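Endo-beta-mannanase (Rhizomucor miehei, PDB 4QP0) probably hydrolyses internal beta-1,4-mannosidic linkages in mannans, galactomannans and glucomannans, as a secreted TIM-barrel enzyme of glycoside hydrolase family 5. Local coordinates at residues 87-90 and 91-94; 345-348 and 349-353. One frame throughout, in Å; residues are numbered along the deposited sequence.

Contact 1 of 2, residues 87-90 and 91-94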
loop_
_atom_site.group_PDB
_atom_site.type_symbol
_atom_site.label_atom_id
_atom_site.label_comp_id
_atom_site.label_asym_id
_atom_site.label_seq_id
_atom_site.Cartn_x
_atom_site.Cartn_y
_atom_site.Cartn_z
ATOM N N GLY A 87 -9.704 4.558 16.850
ATOM C CA GLY A 87 -8.856 5.113 17.897
ATOM C C GLY A 87 -7.499 4.430 17.921
ATOM O O GLY A 87 -6.493 5.033 18.323
ATOM N N ARG A 88 -7.477 3.164 17.491
ATOM C CA ARG A 88 -6.230 2.426 17.275
ATOM C C ARG A 88 -5.368 3.089 16.190
ATOM O O ARG A 88 -4.130 3.092 16.277
ATOM C CB ARG A 88 -6.513 0.971 16.900
ATOM C CG ARG A 88 -6.903 0.067 18.064
ATOM C CD ARG A 88 -6.952 -1.387 17.618
ATOM N NE ARG A 88 -6.938 -2.313 18.745
ATOM C CZ ARG A 88 -5.840 -2.854 19.273
ATOM N NH1 ARG A 88 -4.633 -2.577 18.782
ATOM N NH2 ARG A 88 -5.949 -3.685 20.302
ATOM N N ILE A 89 -6.019 3.642 15.168
ATOM C CA ILE A 89 -5.301 4.365 14.119
ATOM C C ILE A 89 -4.746 5.671 14.690
ATOM O O ILE A 89 -3.576 5.994 14.460
ATOM C CB ILE A 89 -6.169 4.601 12.863
ATOM C CG1 ILE A 89 -6.641 3.270 12.271
ATOM C CG2 ILE A 89 -5.411 5.401 11.810
ATOM C CD1 ILE A 89 -5.536 2.299 11.888
ATOM N N ASP A 90 -5.577 6.385 15.462
ATOM C CA ASP A 90 -5.174 7.618 16.141
ATOM C C ASP A 90 -3.862 7.400 16.897
ATOM O O ASP A 90 -2.956 8.223 16.838
ATOM C CB ASP A 90 -6.260 8.091 17.126
ATOM C CG ASP A 90 -7.536 8.624 16.438
ATOM O OD1 ASP A 90 -7.634 8.669 15.191
ATOM O OD2 ASP A 90 -8.462 9.014 17.171
ATOM N N TYR A 91 -3.769 6.283 17.606
ATOM C CA TYR A 91 -2.582 5.975 18.386
ATOM C C TYR A 91 -1.386 5.683 17.487
ATOM O O TYR A 91 -0.259 6.076 17.799
ATOM C CB TYR A 91 -2.846 4.825 19.360
ATOM C CG TYR A 91 -1.658 4.517 20.247
ATOM C CD1 TYR A 91 -1.362 5.310 21.361
ATOM C CD2 TYR A 91 -0.815 3.439 19.965
ATOM C CE1 TYR A 91 -0.264 5.031 22.169
ATOM C CE2 TYR A 91 0.284 3.154 20.767
ATOM C CZ TYR A 91 0.551 3.947 21.864
ATOM O OH TYR A 91 1.640 3.653 22.648
ATOM N N ILE A 92 -1.635 5.009 16.366
ATOM C CA ILE A 92 -0.574 4.709 15.404
ATOM C C ILE A 92 0.023 5.998 14.835
ATOM O O ILE A 92 1.247 6.177 14.843
ATOM C CB ILE A 92 -1.062 3.773 14.280
ATOM C CG1 ILE A 92 -1.273 2.363 14.833
ATOM C CG2 ILE A 92 -0.059 3.731 13.133
ATOM C CD1 ILE A 92 -2.140 1.479 13.957
ATOM N N ILE A 93 -0.847 6.896 14.378
ATOM C CA ILE A 93 -0.428 8.192 13.833
ATOM C C ILE A 93 0.383 8.989 14.849
ATOM O O ILE A 93 1.294 9.724 14.474
ATOM C CB ILE A 93 -1.636 9.047 13.392
ATOM C CG1 ILE A 93 -2.528 8.281 12.408
ATOM C CG2 ILE A 93 -1.177 10.360 12.763
ATOM C CD1 ILE A 93 -3.839 8.986 12.111
ATOM N N GLN A 94 0.026 8.848 16.125
ATOM C CA GLN A 94 0.649 9.603 17.211
ATOM C C GLN A 94 2.093 9.146 17.424
ATOM O O GLN A 94 3.005 9.967 17.459
ATOM C CB GLN A 94 -0.156 9.436 18.501
ATOM C CG GLN A 94 0.303 10.339 19.636
ATOM C CD GLN A 94 -0.209 9.887 20.990
ATOM O OE1 GLN A 94 -0.795 10.677 21.734
ATOM N NE2 GLN A 94 0.009 8.616 21.319
#
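Ile-89 touches both Ile-92 and Ile-93 one turn on, at the start of the helix 87-98, which packs on the outside of the TIM barrel just ahead of strand 102-106. Four successive alpha-helical bonds tie the turn together. The N of Tyr-91 reaches the O of Gly-87 at 3.1 Å, and Ile-92 N and Gln-94 N likewise reach Arg-88 O and Asp-90 O. The bond from Ile-93 N to Ile-89 O is the shortest of the four at 2.9 Å and nearly straight, at 171° about the hydrogen.

The isoleucines face the barrel, where Leu-103 and Phe-105 receive them; branched and wholly apolar, they suit a buried face on which the carbonyls of Gly-87, Arg-88, Ile-89 and Asp-90 are taken up by the amides of the next turn. Asp-90 is buried too, yet its carboxylate is well satisfied: OD2 makes a salt bridge with Arg-152 and accepts from Ser-155 N, while OD1 is hydrogen-bonded to Tyr-161. This cluster would be expected to stabilise the charged form. Arg-88 extends away from the turn, giving NE to Asp-83 O and NH1 to Ser-32 O, so its long chain joins two loops. Tyr-91 touches Gln-34 and Val-37 of helix 34-47, and its OH has a weak hydrogen bond with Lys-38 NZ. The CG2 of Ile-89, set anti to its own N by a chi1 of -59°, meets CD1 of Ile-93 at 3.9 Å, and CD1 of Ile-89 lies 4.1 Å from CD1 of Ile-92.

Contact 2 of 2, residues 345-348 and 349-353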
loop_
_atom_site.group_PDB
_atom_site.type_symbol
_atom_site.label_atom_id
_atom_site.label_comp_id
_atom_site.label_asym_id
_atom_site.label_seq_id
_atom_site.Cartn_x
_atom_site.Cartn_y
_atom_site.Cartn_z
ATOM N N ILE A 345 20.897 -7.938 9.157
ATOM C CA ILE A 345 20.012 -6.801 8.903
ATOM C C ILE A 345 20.646 -5.714 8.020
ATOM O O ILE A 345 19.957 -5.055 7.243
ATOM C CB ILE A 345 19.475 -6.220 10.238
ATOM C CG1 ILE A 345 18.263 -5.314 9.995
ATOM C CG2 ILE A 345 20.587 -5.546 11.051
ATOM C CD1 ILE A 345 17.119 -6.018 9.300
ATOM N N ALA A 346 21.962 -5.548 8.137
ATOM C CA ALA A 346 22.692 -4.571 7.345
ATOM C C ALA A 346 22.562 -4.837 5.855
ATOM O O ALA A 346 22.335 -3.917 5.071
ATOM C CB ALA A 346 24.159 -4.541 7.756
ATOM N N THR A 347 22.714 -6.097 5.461
ATOM C CA THR A 347 22.717 -6.433 4.044
ATOM C C THR A 347 21.323 -6.727 3.466
ATOM O O THR A 347 21.147 -6.701 2.252
ATOM C CB THR A 347 23.744 -7.537 3.696
ATOM O OG1 THR A 347 23.472 -8.714 4.455
ATOM C CG2 THR A 347 25.158 -7.052 4.000
ATOM N N THR A 348 20.343 -6.982 4.330
ATOM C CA THR A 348 18.953 -7.142 3.885
ATOM C C THR A 348 18.196 -5.809 3.857
ATOM O O THR A 348 17.300 -5.608 3.031
ATOM C CB THR A 348 18.166 -8.149 4.760
ATOM O OG1 THR A 348 18.256 -7.776 6.138
ATOM C CG2 THR A 348 18.709 -9.554 4.603
ATOM N N VAL A 349 18.556 -4.898 4.761
ATOM C CA VAL A 349 17.737 -3.710 5.013
ATOM C C VAL A 349 18.562 -2.441 5.197
ATOM O O VAL A 349 18.258 -1.410 4.593
ATOM C CB VAL A 349 16.851 -3.905 6.264
ATOM C CG1 VAL A 349 16.180 -2.599 6.661
ATOM C CG2 VAL A 349 15.805 -4.991 6.038
ATOM N N THR A 350 19.602 -2.533 6.026
ATOM C CA THR A 350 20.299 -1.352 6.550
ATOM C C THR A 350 21.171 -0.614 5.534
ATOM O O THR A 350 21.037 0.606 5.376
ATOM C CB THR A 350 21.054 -1.680 7.868
ATOM O OG1 THR A 350 20.191 -1.399 8.971
ATOM C CG2 THR A 350 22.342 -0.872 8.034
ATOM N N ASN A 351 22.045 -1.348 4.845
ATOM C CA ASN A 351 22.912 -0.750 3.830
ATOM C C ASN A 351 22.137 0.117 2.852
ATOM O O ASN A 351 22.569 1.218 2.518
ATOM C CB ASN A 351 23.697 -1.826 3.080
ATOM C CG ASN A 351 24.835 -2.402 3.910
ATOM O OD1 ASN A 351 25.100 -1.956 5.036
ATOM N ND2 ASN A 351 25.509 -3.409 3.361
ATOM N N HIS A 352 20.980 -0.382 2.421
ATOM C CA HIS A 352 20.157 0.307 1.438
ATOM C C HIS A 352 19.424 1.486 2.003
ATOM O O HIS A 352 19.265 2.500 1.317
ATOM C CB HIS A 352 19.172 -0.664 0.806
ATOM C CG HIS A 352 18.327 -0.057 -0.286
ATOM N ND1 HIS A 352 18.859 0.514 -1.383
ATOM C CD2 HIS A 352 16.941 0.039 -0.424
ATOM C CE1 HIS A 352 17.866 0.953 -2.181
ATOM N NE2 HIS A 352 16.694 0.662 -1.591
ATOM N N ALA A 353 18.953 1.365 3.243
ATOM C CA ALA A 353 18.218 2.449 3.897
ATOM C C ALA A 353 19.075 3.713 3.973
ATOM O O ALA A 353 18.613 4.804 3.620
ATOM C CB ALA A 353 17.745 2.025 5.279
HETATM O O HOH W 1 20.520 -3.014 2.656
#
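The first turn of the C-terminal helix 345-358 contains a wider pi-type turn, and its backbone bonds show the change of step. The O of Ile-345 accepts twice: from Val-349 N at 2.9 Å, the usual alpha spacing, and from Thr-350 N at 2.8 Å, one residue further on. Ala-346 O keeps the longer step, taking Asn-351 N at 2.6 Å in its carbonyl plane, on a lone pair, with 170° about the hydrogen. A water donates to that same oxygen and accepts from His-352 N at 2.7 Å, linking the carbonyl of Ala-346 to the amide of His-352, six residues on, and so giving that amide an acceptor.

This helix packs beside helices 34-47 and 299-315 of the TIM barrel, and its residue types follow that setting. Ile-345 and Val-349 turn apolar branches to Ile-338; with CG1 anti to the backbone N (chi1 -164°), Ile-345 carries CD1 to 3.7 Å from CG2 of Val-349. The hydroxyl of Thr-348 turns back to Asp-344 O, satisfying a buried polar group within the chain's own turn. His-352 is held at both ring nitrogens, ND1 by Glu-314 and NE2 by Asp-321. On the exposed side, polar Thr-347 and Asn-351 run side by side in the same direction, CG2 of Thr-347 lying 3.7 Å from ND2 of Asn-351.

Contacts 1 and 2 are separate helix turns on the outside of one TIM barrel, their centres about 28 Å apart and their nearest atoms about 19 Å apart, so neither touches the other. They share a neighbour: helix 34-47 meets Tyr-91 and Ile-92 of contact 1 through Val-37, and Ile-345 and Thr-350 of contact 2 through Leu-47. Ile-89, Ile-92 and Ile-93 also lean on strand 102-106, whereas Val-349, His-352 and Ala-353 reach Glu-22 of strand 17-25; strand 51-55 pairs with both strands. In family 5 enzymes the catalytic site lies at the C-terminal ends of the barrel strands; both turns belong to helices packed on the outside of the barrel.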